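Local structure of francisella virulence factor (Francisella novicida, 5EVF) at residues V44-H49 / V96-Y101; Y29-Q34 / K80-Y85; L11-A16 / Q38-Q43. The protein is of unknown molecular function but is counted among the virulence factors of Francisella. One frame throughout, in Å; residues are numbered along the deposited sequence. Where two conformers were deposited one is given.

Interaction 1 of 3, residues V44-H49 / V96-Y101; sequences VRTSTH and VQLRGY
Val44 to Thr48 pair with Gly100 back to Val96 as adjacent antiparallel strands of the mixed beta-sheet, with strand 95-103 in its middle. Backbone bonding is regular: Val44-Gly100, Thr46-Leu98 and Thr48-Val96 are hydrogen-bonded pairs, from Leu98 N to Thr46 O at 2.8 Å to the longer Thr46 N to Leu98 O at 3.2 Å. In the non-hydrogen-bonded pairs between them, CA-H...O contacts add to the seam, as from Arg45 CA to Leu98 O at 3.3 Å.

The face of Val44, Thr46, Thr48, Val96 and Leu98 is packed under helix 56-73. The Thr46 hydroxyl OG1 sits between its own N and carbonyl carbon (chi1 54°), beside Leu98 CB at 3.4 Å, and is hydrogen-bonded to Asn63 O of that helix. In the modelled conformer Val44 CG1 lies 3.8 Å from Gly100 CA.

Charge gathers on the opposite face. The extended Arg45 chain and the bent Arg99 chain bring their guanidiniums into a flat stack, centres 3.5 Å apart and planes 12° from parallel. The like charges probably repel, partly offset by the stacking. In the plane of its own guanidinium, Arg99 NH1 donates to Tyr101 OH at 3.2 Å.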
ATOM      1  N   VAL A  44      -3.917   2.073  -4.017  0.64 10.84           N
ATOM      2  CA  VAL A  44      -3.725   2.464  -2.628  0.64 11.84           C
ATOM      3  C   VAL A  44      -2.267   2.863  -2.482  0.64  9.62           C
ATOM      4  O   VAL A  44      -1.381   2.195  -3.026  0.64 12.83           O
ATOM      5  CB  VAL A  44      -4.113   1.330  -1.652  0.64 11.89           C
ATOM      6  CG1 VAL A  44      -3.345   0.034  -1.973  0.64 10.03           C
ATOM      7  CG2 VAL A  44      -3.899   1.760  -0.215  0.64 16.12           C
ATOM      8  N   ARG A  45      -2.020   3.983  -1.805  1.00 10.24           N
ATOM      9  CA  ARG A  45      -0.666   4.455  -1.562  1.00 11.23           C
ATOM     10  C   ARG A  45      -0.526   4.722  -0.077  1.00 10.63           C
ATOM     11  O   ARG A  45      -1.349   5.434   0.505  1.00 13.01           O
ATOM     12  CB  ARG A  45      -0.341   5.713  -2.374  1.00 14.94           C
ATOM     13  CG  ARG A  45      -0.489   5.539  -3.883  1.00 13.10           C
ATOM     14  CD  ARG A  45      -0.021   6.776  -4.616  1.00 20.50           C
ATOM     15  NE  ARG A  45      -0.224   6.655  -6.059  1.00 14.92           N
ATOM     16  CZ  ARG A  45       0.103   7.602  -6.931  1.00 17.53           C
ATOM     17  NH1 ARG A  45       0.661   8.732  -6.514  1.00 18.74           N
ATOM     18  NH2 ARG A  45      -0.120   7.417  -8.227  1.00 17.98           N
ATOM     19  N   THR A  46       0.492   4.131   0.545  1.00 10.62           N
ATOM     20  CA  THR A  46       0.750   4.402   1.953  1.00 11.27           C
ATOM     21  C   THR A  46       2.200   4.825   2.132  1.00 13.07           C
ATOM     22  O   THR A  46       3.053   4.575   1.279  1.00 13.34           O
ATOM     23  CB  THR A  46       0.446   3.185   2.840  1.00 12.49           C
ATOM     24  OG1 THR A  46       1.160   2.044   2.356  1.00 12.58           O
ATOM     25  CG2 THR A  46      -1.024   2.868   2.802  1.00 14.90           C
ATOM     26  N   SER A  47       2.477   5.473   3.258  1.00 12.67           N
ATOM     27  CA  SER A  47       3.850   5.887   3.492  1.00 13.37           C
ATOM     28  C   SER A  47       4.074   6.094   4.982  1.00 17.55           C
ATOM     29  O   SER A  47       3.164   6.472   5.715  1.00 16.51           O
ATOM     30  CB  SER A  47       4.178   7.160   2.719  1.00 20.95           C
ATOM     31  OG  SER A  47       3.465   8.250   3.241  1.00 29.12           O
ATOM     32  N   THR A  48       5.308   5.840   5.407  1.00 15.03           N
ATOM     33  CA  THR A  48       5.730   5.986   6.795  1.00 16.32           C
ATOM     34  C   THR A  48       7.104   6.639   6.802  1.00 17.51           C
ATOM     35  O   THR A  48       7.967   6.265   6.011  1.00 16.95           O
ATOM     36  CB  THR A  48       5.817   4.623   7.493  1.00 16.16           C
ATOM     37  OG1 THR A  48       4.601   3.899   7.284  1.00 16.91           O
ATOM     38  CG2 THR A  48       6.112   4.785   9.001  1.00 17.72           C
ATOM     39  N   HIS A  49       7.314   7.616   7.684  1.00 18.89           N
ATOM     40  CA  HIS A  49       8.637   8.219   7.782  1.00 20.17           C
ATOM     41  C   HIS A  49       9.630   7.239   8.385  1.00 20.60           C
ATOM     42  O   HIS A  49       9.271   6.365   9.178  1.00 20.81           O
ATOM     43  CB  HIS A  49       8.607   9.504   8.615  1.00 27.54           C
ATOM     44  CG  HIS A  49       8.103  10.690   7.858  1.00 39.73           C
ATOM     45  ND1 HIS A  49       6.823  11.180   8.009  1.00 43.91           N
ATOM     46  CD2 HIS A  49       8.697  11.468   6.923  1.00 44.25           C
ATOM     47  CE1 HIS A  49       6.656  12.218   7.209  1.00 46.67           C
ATOM     48  NE2 HIS A  49       7.779  12.413   6.539  1.00 45.43           N
ATOM     49  N   VAL A  96       9.388   5.781   3.499  1.00 16.27           N
ATOM     50  CA  VAL A  96       9.230   4.552   2.738  1.00 14.68           C
ATOM     51  C   VAL A  96       7.783   4.500   2.292  1.00 13.64           C
ATOM     52  O   VAL A  96       6.879   4.761   3.090  1.00 13.71           O
ATOM     53  CB  VAL A  96       9.588   3.323   3.588  1.00 18.80           C
ATOM     54  CG1 VAL A  96       9.249   2.048   2.837  1.00 21.22           C
ATOM     55  CG2 VAL A  96      11.059   3.360   3.954  1.00 23.53           C
ATOM     56  N   GLN A  97       7.559   4.213   1.015  1.00 12.87           N
ATOM     57  CA  GLN A  97       6.221   4.280   0.463  1.00 13.87           C
ATOM     58  C   GLN A  97       5.821   2.918  -0.075  1.00 13.62           C
ATOM     59  O   GLN A  97       6.642   2.011  -0.220  1.00 16.25           O
ATOM     60  CB  GLN A  97       6.147   5.353  -0.625  1.00 16.18           C
ATOM     61  CG  GLN A  97       6.557   6.707  -0.079  1.00 26.15           C
ATOM     62  CD  GLN A  97       6.251   7.856  -1.014  1.00 45.43           C
ATOM     63  OE1 GLN A  97       6.051   7.662  -2.213  1.00 52.42           O
ATOM     64  NE2 GLN A  97       6.221   9.070  -0.466  1.00 50.30           N
ATOM     65  N   LEU A  98       4.530   2.772  -0.329  1.00 10.68           N
ATOM     66  CA  LEU A  98       4.009   1.579  -0.970  1.00 10.06           C
ATOM     67  C   LEU A  98       3.029   2.031  -2.036  1.00 11.56           C
ATOM     68  O   LEU A  98       2.234   2.946  -1.798  1.00 11.91           O
ATOM     69  CB  LEU A  98       3.312   0.657   0.049  1.00 10.77           C
ATOM     70  CG  LEU A  98       2.563  -0.559  -0.479  1.00 10.84           C
ATOM     71  CD1 LEU A  98       2.525  -1.616   0.603  1.00 11.31           C
ATOM     72  CD2 LEU A  98       1.142  -0.196  -0.866  1.00  9.26           C
ATOM     73  N   ARG A  99       3.085   1.380  -3.197  1.00  9.90           N
ATOM     74  CA  ARG A  99       2.105   1.553  -4.266  1.00 10.65           C
ATOM     75  C   ARG A  99       1.387   0.229  -4.443  1.00 11.21           C
ATOM     76  O   ARG A  99       2.038  -0.803  -4.647  1.00 11.49           O
ATOM     77  CB  ARG A  99       2.793   1.972  -5.565  1.00 11.53           C
ATOM     78  CG  ARG A  99       1.882   2.016  -6.799  1.00 22.73           C
ATOM     79  CD  ARG A  99       1.063   3.289  -6.796  1.00 27.08           C
ATOM     80  NE  ARG A  99       1.903   4.469  -6.918  1.00 26.24           N
ATOM     81  CZ  ARG A  99       2.219   5.051  -8.078  1.00 30.67           C
ATOM     82  NH1 ARG A  99       1.745   4.585  -9.239  1.00 26.89           N
ATOM     83  NH2 ARG A  99       3.006   6.127  -8.092  1.00 27.09           N
ATOM     84  N   GLY A 100       0.072   0.249  -4.329  1.00 10.60           N
ATOM     85  CA  GLY A 100      -0.724  -0.959  -4.478  1.00 11.57           C
ATOM     86  C   GLY A 100      -1.805  -0.723  -5.509  1.00 11.23           C
ATOM     87  O   GLY A 100      -2.283   0.400  -5.673  1.00 15.26           O
ATOM     88  N   TYR A 101      -2.109  -1.767  -6.267  1.00 10.19           N
ATOM     89  CA  TYR A 101      -3.228  -1.741  -7.202  1.00 11.03           C
ATOM     90  C   TYR A 101      -4.292  -2.682  -6.677  1.00 11.81           C
ATOM     91  O   TYR A 101      -3.981  -3.817  -6.299  1.00 12.18           O
ATOM     92  CB  TYR A 101      -2.780  -2.125  -8.607  1.00 11.01           C
ATOM     93  CG  TYR A 101      -1.889  -1.044  -9.175  1.00 15.05           C
ATOM     94  CD1 TYR A 101      -2.423  -0.061  -9.986  1.00 17.28           C
ATOM     95  CD2 TYR A 101      -0.538  -0.981  -8.860  1.00 16.05           C
ATOM     96  CE1 TYR A 101      -1.655   0.941 -10.490  1.00 24.11           C
ATOM     97  CE2 TYR A 101       0.256   0.048  -9.365  1.00 18.19           C
ATOM     98  CZ  TYR A 101      -0.318   0.992 -10.190  1.00 23.63           C
ATOM     99  OH  TYR A 101       0.420   2.031 -10.722  1.00 24.75           O
TER

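Interaction 2 of 3, residues Y29-Q34 / K80-Y85; sequences YNLQYQ and KYICLY
Tyr29 and Asn30 run parallel to Lys80 and Tyr81, joining the short outermost strand 27-30 to strand 78-84 of the mixed sheet. The two strands are far apart in sequence, with helix 56-73 in the intervening chain, and the pairing is brief because the chain leaves the sheet after Asn30.

Both backbone bonds centre on Tyr81, whose amide and carbonyl reach to residues two apart, as parallel strands require. Tyr81 N donates to Tyr29 O at 3.1 Å, nearly along the C=O axis. Tyr29 O also receives a CA-H...O contact from Lys80 CA at 3.2 Å. Leu31 N, just past the strand, donates to Tyr81 O at 2.8 Å; this bond is straight at hydrogen (167°), but the donor stands above the carbonyl plane. On its other edge strand 78-84 is bonded to strand 95-103, through backbone bonds of Lys80 with Tyr101 and Ile82 with Arg99. Further along, Cys83 is disulfide-bonded to Cys60 of helix 56-73.

The extended Lys80 chain carries NZ away from Tyr29 to a hydrogen bond with Asp36 O, and the lysine also makes a cation-pi contact with Phe103. The Asn30 amide and Tyr81 ring lie side by side, their planes 82° apart. Leu31 supplies the apolar part: CG lies anti to its backbone N (chi1 -176°), and the branches divide, CD1 reaching Lys80 CB at 4.0 Å and CD2 meeting Ile82 CG2 at 3.9 Å.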
ATOM      1  N   TYR A  29      -0.521  -9.902  -3.422  1.00 11.57           N
ATOM      2  CA  TYR A  29       0.505 -10.414  -4.314  1.00 11.99           C
ATOM      3  C   TYR A  29       1.567  -9.350  -4.574  1.00 12.43           C
ATOM      4  O   TYR A  29       1.306  -8.153  -4.478  1.00 10.78           O
ATOM      5  CB  TYR A  29      -0.082 -10.843  -5.655  1.00 14.79           C
ATOM      6  CG  TYR A  29      -1.238 -11.807  -5.555  1.00 14.22           C
ATOM      7  CD1 TYR A  29      -2.516 -11.417  -5.922  1.00 17.00           C
ATOM      8  CD2 TYR A  29      -1.053 -13.097  -5.095  1.00 18.24           C
ATOM      9  CE1 TYR A  29      -3.583 -12.302  -5.843  1.00 14.42           C
ATOM     10  CE2 TYR A  29      -2.112 -13.984  -5.012  1.00 16.98           C
ATOM     11  CZ  TYR A  29      -3.371 -13.575  -5.379  1.00 15.07           C
ATOM     12  OH  TYR A  29      -4.427 -14.472  -5.320  1.00 16.16           O
ATOM     13  N   ASN A  30       2.765  -9.806  -4.940  1.00 14.83           N
ATOM     14  CA  ASN A  30       3.814  -8.870  -5.350  1.00 15.25           C
ATOM     15  C   ASN A  30       3.524  -8.269  -6.725  1.00 15.62           C
ATOM     16  O   ASN A  30       3.236  -8.993  -7.686  1.00 18.64           O
ATOM     17  CB  ASN A  30       5.169  -9.573  -5.395  1.00 15.25           C
ATOM     18  CG  ASN A  30       5.585 -10.130  -4.078  1.00 15.17           C
ATOM     19  OD1 ASN A  30       5.035  -9.787  -3.019  1.00 17.45           O
ATOM     20  ND2 ASN A  30       6.602 -11.000  -4.116  1.00 20.11           N
ATOM     21  N   LEU A  31       3.655  -6.947  -6.827  1.00 11.11           N
ATOM     22  CA  LEU A  31       3.551  -6.240  -8.099  1.00 11.78           C
ATOM     23  C   LEU A  31       4.890  -6.385  -8.808  1.00 20.93           C
ATOM     24  O   LEU A  31       5.873  -5.765  -8.402  1.00 18.77           O
ATOM     25  CB  LEU A  31       3.229  -4.765  -7.876  1.00 15.48           C
ATOM     26  CG  LEU A  31       3.001  -3.904  -9.121  1.00 15.16           C
ATOM     27  CD1 LEU A  31       1.714  -4.298  -9.839  1.00 19.20           C
ATOM     28  CD2 LEU A  31       2.996  -2.410  -8.768  1.00 14.70           C
ATOM     29  N   GLN A  32       4.940  -7.192  -9.865  1.00 20.02           N
ATOM     30  CA  GLN A  32       6.199  -7.470 -10.551  1.00 24.14           C
ATOM     31  C   GLN A  32       6.340  -6.808 -11.912  1.00 30.98           C
ATOM     32  O   GLN A  32       7.456  -6.458 -12.294  1.00 36.46           O
ATOM     33  CB  GLN A  32       6.385  -8.978 -10.728  1.00 27.00           C
ATOM     34  CG  GLN A  32       6.415  -9.741  -9.426  1.00 30.53           C
ATOM     35  CD  GLN A  32       6.630 -11.214  -9.651  1.00 45.08           C
ATOM     36  OE1 GLN A  32       6.404 -11.719 -10.751  1.00 49.83           O
ATOM     37  NE2 GLN A  32       7.078 -11.916  -8.616  1.00 51.11           N
ATOM     38  N   TYR A  33       5.253  -6.626 -12.656  1.00 33.81           N
ATOM     39  CA  TYR A  33       5.329  -6.159 -14.031  1.00 34.70           C
ATOM     40  C   TYR A  33       4.315  -5.053 -14.270  1.00 36.60           C
ATOM     41  O   TYR A  33       3.284  -4.982 -13.597  1.00 31.48           O
ATOM     42  CB  TYR A  33       5.069  -7.302 -15.019  1.00 35.26           C
ATOM     43  CG  TYR A  33       5.906  -8.532 -14.779  1.00 36.09           C
ATOM     44  CD1 TYR A  33       7.228  -8.583 -15.196  1.00 41.50           C
ATOM     45  CD2 TYR A  33       5.371  -9.652 -14.150  1.00 38.16           C
ATOM     46  CE1 TYR A  33       7.998  -9.708 -14.987  1.00 46.70           C
ATOM     47  CE2 TYR A  33       6.135 -10.782 -13.934  1.00 40.94           C
ATOM     48  CZ  TYR A  33       7.450 -10.803 -14.356  1.00 46.64           C
ATOM     49  OH  TYR A  33       8.224 -11.921 -14.150  1.00 52.06           O
ATOM     50  N   GLN A  34       4.615  -4.200 -15.252  1.00 40.18           N
ATOM     51  CA  GLN A  34       3.659  -3.185 -15.691  1.00 47.92           C
ATOM     52  C   GLN A  34       2.300  -3.799 -16.007  1.00 40.62           C
ATOM     53  O   GLN A  34       1.254  -3.276 -15.600  1.00 38.11           O
ATOM     54  CB  GLN A  34       4.203  -2.459 -16.922  1.00 59.01           C
ATOM     55  CG  GLN A  34       3.163  -1.902 -17.808  1.00 67.36           C
ATOM     56  CD  GLN A  34       3.518  -1.957 -19.196  1.00 75.32           C
ATOM     57  OE1 GLN A  34       4.575  -2.270 -19.516  1.00 78.73           O
ATOM     58  NE2 GLN A  34       2.628  -1.669 -20.031  1.00 77.04           N
ATOM     59  N   LYS A  80      -2.024  -5.859  -5.454  1.00 10.11           N
ATOM     60  CA  LYS A  80      -0.673  -6.147  -5.917  1.00 10.21           C
ATOM     61  C   LYS A  80       0.158  -4.926  -5.567  1.00 11.13           C
ATOM     62  O   LYS A  80      -0.196  -3.814  -5.965  1.00 11.99           O
ATOM     63  CB  LYS A  80      -0.646  -6.417  -7.425  1.00 12.46           C
ATOM     64  CG  LYS A  80      -1.605  -7.521  -7.882  1.00 15.19           C
ATOM     65  CD  LYS A  80      -1.460  -7.790  -9.388  1.00 17.86           C
ATOM     66  CE  LYS A  80      -2.589  -8.682  -9.909  1.00 23.59           C
ATOM     67  NZ  LYS A  80      -2.597  -8.759 -11.410  1.00 22.93           N
ATOM     68  N   TYR A  81       1.244  -5.115  -4.812  1.00  9.72           N
ATOM     69  CA  TYR A  81       1.925  -3.969  -4.235  1.00  9.57           C
ATOM     70  C   TYR A  81       3.440  -4.060  -4.400  1.00  9.69           C
ATOM     71  O   TYR A  81       4.015  -5.123  -4.687  1.00 10.09           O
ATOM     72  CB  TYR A  81       1.587  -3.840  -2.741  1.00 10.50           C
ATOM     73  CG  TYR A  81       2.374  -4.837  -1.940  1.00  9.59           C
ATOM     74  CD1 TYR A  81       2.018  -6.184  -1.923  1.00  9.91           C
ATOM     75  CD2 TYR A  81       3.528  -4.453  -1.259  1.00 11.68           C
ATOM     76  CE1 TYR A  81       2.772  -7.120  -1.216  1.00 14.64           C
ATOM     77  CE2 TYR A  81       4.287  -5.389  -0.562  1.00 13.17           C
ATOM     78  CZ  TYR A  81       3.905  -6.713  -0.551  1.00 17.44           C
ATOM     79  OH  TYR A  81       4.653  -7.634   0.147  1.00 16.29           O
ATOM     80  N   ILE A  82       4.080  -2.910  -4.187  1.00  9.64           N
ATOM     81  CA  ILE A  82       5.538  -2.811  -4.148  1.00 10.06           C
ATOM     82  C   ILE A  82       5.909  -1.721  -3.150  1.00 11.26           C
ATOM     83  O   ILE A  82       5.232  -0.698  -3.055  1.00  9.92           O
ATOM     84  CB  ILE A  82       6.111  -2.533  -5.554  1.00 11.40           C
ATOM     85  CG1 ILE A  82       7.645  -2.503  -5.520  1.00 11.82           C
ATOM     86  CG2 ILE A  82       5.556  -1.209  -6.110  1.00 14.49           C
ATOM     87  CD1 ILE A  82       8.268  -2.496  -6.901  1.00 13.69           C
ATOM     88  N   CYS A  83       6.958  -1.958  -2.369  1.00 10.54           N
ATOM     89  CA  CYS A  83       7.499  -0.933  -1.488  1.00 10.90           C
ATOM     90  C   CYS A  83       8.585  -0.147  -2.207  1.00 11.43           C
ATOM     91  O   CYS A  83       9.381  -0.718  -2.964  1.00 13.79           O
ATOM     92  CB  CYS A  83       8.052  -1.579  -0.218  1.00 12.55           C
ATOM     93  SG  CYS A  83       6.696  -2.113   0.846  1.00 12.21           S
ATOM     94  N   LEU A  84       8.629   1.165  -1.942  1.00 11.70           N
ATOM     95  CA  LEU A  84       9.432   2.112  -2.699  1.00 12.31           C
ATOM     96  C   LEU A  84      10.218   3.010  -1.746  1.00 13.19           C
ATOM     97  O   LEU A  84       9.754   3.333  -0.650  1.00 13.23           O
ATOM     98  CB  LEU A  84       8.541   2.976  -3.616  1.00 12.03           C
ATOM     99  CG  LEU A  84       7.707   2.175  -4.625  1.00 15.54           C
ATOM    100  CD1 LEU A  84       6.592   3.035  -5.209  1.00 24.87           C
ATOM    101  CD2 LEU A  84       8.592   1.620  -5.729  1.00 19.41           C
ATOM    102  N   TYR A  85      11.410   3.410  -2.182  1.00 14.08           N
ATOM    103  CA  TYR A  85      12.392   4.087  -1.349  1.00 15.22           C
ATOM    104  C   TYR A  85      12.948   5.296  -2.079  1.00 16.11           C
ATOM    105  O   TYR A  85      12.985   5.319  -3.313  1.00 18.10           O
ATOM    106  CB  TYR A  85      13.545   3.126  -0.978  1.00 15.83           C
ATOM    107  CG  TYR A  85      13.005   1.877  -0.302  1.00 15.13           C
ATOM    108  CD1 TYR A  85      12.607   0.779  -1.058  1.00 14.37           C
ATOM    109  CD2 TYR A  85      12.860   1.814   1.080  1.00 15.92           C
ATOM    110  CE1 TYR A  85      12.067  -0.343  -0.460  1.00 13.89           C
ATOM    111  CE2 TYR A  85      12.330   0.686   1.697  1.00 14.95           C
ATOM    112  CZ  TYR A  85      11.921  -0.389   0.905  1.00 15.84           C
ATOM    113  OH  TYR A  85      11.378  -1.530   1.467  1.00 13.86           O
TER

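Interaction 3 of 3, residues L11-A16 / Q38-Q43; sequences LPKYSA and QGNIGQ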
ATOM      1  N   LEU A  11      -7.107   5.811  -4.314  1.00 13.36           N
ATOM      2  CA  LEU A  11      -7.292   6.632  -5.512  1.00 13.24           C
ATOM      3  C   LEU A  11      -8.122   5.828  -6.495  1.00 12.47           C
ATOM      4  O   LEU A  11      -7.570   5.010  -7.243  1.00 12.10           O
ATOM      5  CB  LEU A  11      -5.939   7.001  -6.125  1.00 14.86           C
ATOM      6  CG  LEU A  11      -4.854   7.512  -5.167  1.00 13.29           C
ATOM      7  CD1 LEU A  11      -3.537   7.706  -5.903  1.00 14.71           C
ATOM      8  CD2 LEU A  11      -5.290   8.803  -4.476  1.00 15.15           C
ATOM      9  N   PRO A  12      -9.437   6.012  -6.534  1.00 13.17           N
ATOM     10  CA  PRO A  12     -10.276   5.135  -7.354  1.00 13.48           C
ATOM     11  C   PRO A  12     -10.274   5.543  -8.815  1.00 14.12           C
ATOM     12  O   PRO A  12     -10.223   6.724  -9.154  1.00 14.72           O
ATOM     13  CB  PRO A  12     -11.673   5.333  -6.753  1.00 16.50           C
ATOM     14  CG  PRO A  12     -11.635   6.723  -6.178  1.00 18.10           C
ATOM     15  CD  PRO A  12     -10.227   6.899  -5.666  1.00 13.83           C
ATOM     16  N   LYS A  13     -10.403   4.541  -9.689  1.00 14.23           N
ATOM     17  CA  LYS A  13     -10.620   4.861 -11.096  1.00 15.19           C
ATOM     18  C   LYS A  13     -11.992   5.480 -11.314  1.00 16.37           C
ATOM     19  O   LYS A  13     -12.164   6.297 -12.221  1.00 17.35           O
ATOM     20  CB  LYS A  13     -10.488   3.609 -11.965  1.00 15.30           C
ATOM     21  CG  LYS A  13      -9.060   3.206 -12.344  1.00 14.69           C
ATOM     22  CD  LYS A  13      -9.126   2.017 -13.328  1.00 15.25           C
ATOM     23  CE  LYS A  13      -7.737   1.504 -13.703  1.00 21.95           C
ATOM     24  NZ  LYS A  13      -7.847   0.307 -14.619  1.00 19.73           N
ATOM     25  N   TYR A  14     -12.981   5.093 -10.513  1.00 16.49           N
ATOM     26  CA  TYR A  14     -14.365   5.445 -10.805  1.00 17.82           C
ATOM     27  C   TYR A  14     -15.068   5.926  -9.541  1.00 17.94           C
ATOM     28  O   TYR A  14     -14.594   5.719  -8.423  1.00 19.41           O
ATOM     29  CB  TYR A  14     -15.099   4.255 -11.430  1.00 18.45           C
ATOM     30  CG  TYR A  14     -14.299   3.569 -12.524  1.00 18.35           C
ATOM     31  CD1 TYR A  14     -14.044   4.209 -13.744  1.00 19.17           C
ATOM     32  CD2 TYR A  14     -13.818   2.279 -12.346  1.00 17.65           C
ATOM     33  CE1 TYR A  14     -13.313   3.589 -14.735  1.00 19.28           C
ATOM     34  CE2 TYR A  14     -13.103   1.653 -13.328  1.00 17.75           C
ATOM     35  CZ  TYR A  14     -12.842   2.306 -14.517  1.00 18.57           C
ATOM     36  OH  TYR A  14     -12.116   1.661 -15.499  1.00 20.59           O
ATOM     37  N   SER A  15     -16.234   6.551  -9.729  1.00 19.29           N
ATOM     38  CA  SER A  15     -16.918   7.202  -8.613  1.00 22.48           C
ATOM     39  C   SER A  15     -17.715   6.218  -7.767  1.00 27.62           C
ATOM     40  O   SER A  15     -17.899   6.450  -6.566  1.00 31.99           O
ATOM     41  CB  SER A  15     -17.839   8.308  -9.135  1.00 28.10           C
ATOM     42  OG  SER A  15     -18.489   8.989  -8.072  1.00 39.47           O
ATOM     43  N   ALA A  16     -18.182   5.123  -8.357  1.00 27.49           N
ATOM     44  CA  ALA A  16     -19.036   4.192  -7.629  1.00 33.86           C
ATOM     45  C   ALA A  16     -18.318   3.607  -6.417  1.00 30.12           C
ATOM     46  O   ALA A  16     -17.138   3.256  -6.480  1.00 34.94           O
ATOM     47  CB  ALA A  16     -19.504   3.071  -8.556  1.00 40.17           C
ATOM     48  N   GLN A  38      -3.116  -4.279 -15.143  1.00 24.94           N
ATOM     49  CA  GLN A  38      -4.285  -4.397 -16.010  1.00 29.23           C
ATOM     50  C   GLN A  38      -5.512  -4.895 -15.251  1.00 27.43           C
ATOM     51  O   GLN A  38      -5.476  -5.936 -14.592  1.00 25.71           O
ATOM     52  CB  GLN A  38      -3.972  -5.344 -17.168  1.00 38.46           C
ATOM     53  CG  GLN A  38      -5.187  -5.732 -17.986  1.00 48.50           C
ATOM     54  CD  GLN A  38      -4.879  -6.814 -19.000  1.00 60.33           C
ATOM     55  OE1 GLN A  38      -4.080  -6.613 -19.915  1.00 66.41           O
ATOM     56  NE2 GLN A  38      -5.511  -7.973 -18.839  1.00 60.93           N
ATOM     57  N   GLY A  39      -6.608  -4.145 -15.362  1.00 22.70           N
ATOM     58  CA  GLY A  39      -7.863  -4.517 -14.745  1.00 23.97           C
ATOM     59  C   GLY A  39      -8.099  -3.968 -13.356  1.00 19.93           C
ATOM     60  O   GLY A  39      -9.164  -4.226 -12.780  1.00 19.76           O
ATOM     61  N   ASN A  40      -7.157  -3.212 -12.800  1.00 15.44           N
ATOM     62  CA  ASN A  40      -7.330  -2.724 -11.441  1.00 16.06           C
ATOM     63  C   ASN A  40      -8.473  -1.717 -11.369  1.00 16.87           C
ATOM     64  O   ASN A  40      -8.846  -1.084 -12.361  1.00 20.94           O
ATOM     65  CB  ASN A  40      -6.033  -2.102 -10.914  1.00 13.58           C
ATOM     66  CG  ASN A  40      -5.765  -0.717 -11.484  1.00 16.95           C
ATOM     67  OD1 ASN A  40      -6.210   0.287 -10.922  1.00 16.39           O
ATOM     68  ND2 ASN A  40      -5.039  -0.654 -12.597  1.00 17.12           N
ATOM     69  N   ILE A  41      -9.050  -1.588 -10.170  1.00 13.19           N
ATOM     70  CA  ILE A  41     -10.122  -0.624  -9.929  1.00 15.47           C
ATOM     71  C   ILE A  41      -9.622   0.664  -9.290  1.00 15.62           C
ATOM     72  O   ILE A  41     -10.397   1.624  -9.168  1.00 13.94           O
ATOM     73  CB  ILE A  41     -11.230  -1.224  -9.038  1.00 19.34           C
ATOM     74  CG1 ILE A  41     -10.672  -1.576  -7.655  1.00 18.86           C
ATOM     75  CG2 ILE A  41     -11.846  -2.444  -9.722  1.00 23.98           C
ATOM     76  CD1 ILE A  41     -11.727  -1.791  -6.591  1.00 27.42           C
ATOM     77  N   GLY A  42      -8.370   0.712  -8.870  1.00 13.43           N
ATOM     78  CA  GLY A  42      -7.849   1.874  -8.180  1.00 11.73           C
ATOM     79  C   GLY A  42      -6.506   1.531  -7.574  1.00 11.56           C
ATOM     80  O   GLY A  42      -6.032   0.397  -7.664  1.00 13.58           O
ATOM     81  N   GLN A  43      -5.896   2.538  -6.970  1.00 10.79           N
ATOM     82  CA  GLN A  43      -4.610   2.377  -6.305  1.00 10.17           C
ATOM     83  C   GLN A  43      -4.735   2.725  -4.835  1.00 12.79           C
ATOM     84  O   GLN A  43      -5.528   3.577  -4.454  1.00 13.43           O
ATOM     85  CB  GLN A  43      -3.527   3.293  -6.884  1.00 14.85           C
ATOM     86  CG  GLN A  43      -3.495   3.447  -8.365  1.00 27.43           C
ATOM     87  CD  GLN A  43      -2.564   4.569  -8.797  1.00 29.06           C
ATOM     88  OE1 GLN A  43      -2.789   5.203  -9.825  1.00 35.82           O
ATOM     89  NE2 GLN A  43      -1.528   4.835  -8.004  1.00 16.09           N
TER
HETATM   90  O   HOH W   1      -6.368  -1.335 -16.382  1.00 35.27           O
HETATM   91  O   HOH W   2     -13.133   2.494  -8.868  1.00 16.75           O
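Leu11 and Pro12 meet Gln43 and Gly42 where two antiparallel strands of the sheet part: strand 6-12, outermost on one side of the sheet, ends here, and strand 42-49 begins. Backbone bonds close the end of the pairing. Leu11 and Gln43 form a hydrogen-bonded pair, with Leu11 N to Gln43 O at 2.7 Å and Gln43 N to Leu11 O at 3.0 Å, and beyond the strand Lys13 N donates to Ile41 O. Pro12 faces Gly42 in the non-hydrogen-bonded pair between these bonds, their CA atoms 4.1 Å apart; a beta-carbon on Gly42 would clash with Leu11 O.

The Lys13 side chain carries the polar contact. Extended beyond CG, it passes Ile41 O and crosses the Asn40 side chain at about a right angle, Lys13 CE lying 3.4 Å from Asn40 OD1. Lys13 NZ then donates to the backbone Asn40 O at 2.8 Å. Asn40 ND2 is itself hydrogen-bonded to Thr37 O, which helps to hold the amide that the lysine crosses.

Two waters extend the network. One joins Tyr14 N to Ile41 O, so that this carbonyl accepts both from Lys13 N and from the water. The other accepts from Lys13 NZ at 2.8 Å and from Gly39 N at 3.0 Å.

All three contacts belong to one mixed sheet with strand order 6-12, 42-49, 95-103, 78-84, 27-30. Interaction 3 joins the first pair, interaction 1 the second, and interaction 2 the last, so both outermost strands are included. The centres of interactions 1 and 2 lie about 10 Å apart, those of 1 and 3 about 16 Å, and those of 2 and 3 about 17 Å. Strand 42-49 serves both 1 and 3, and Arg45 NE packs against Leu11 CD1 between them. Backbone bonds between strands 95-103 and 78-84 connect 1 to 2. Along the chain interaction 3 closes before 1 opens, whereas 2 alternates with both, interlacing distant sequence into a single small domain.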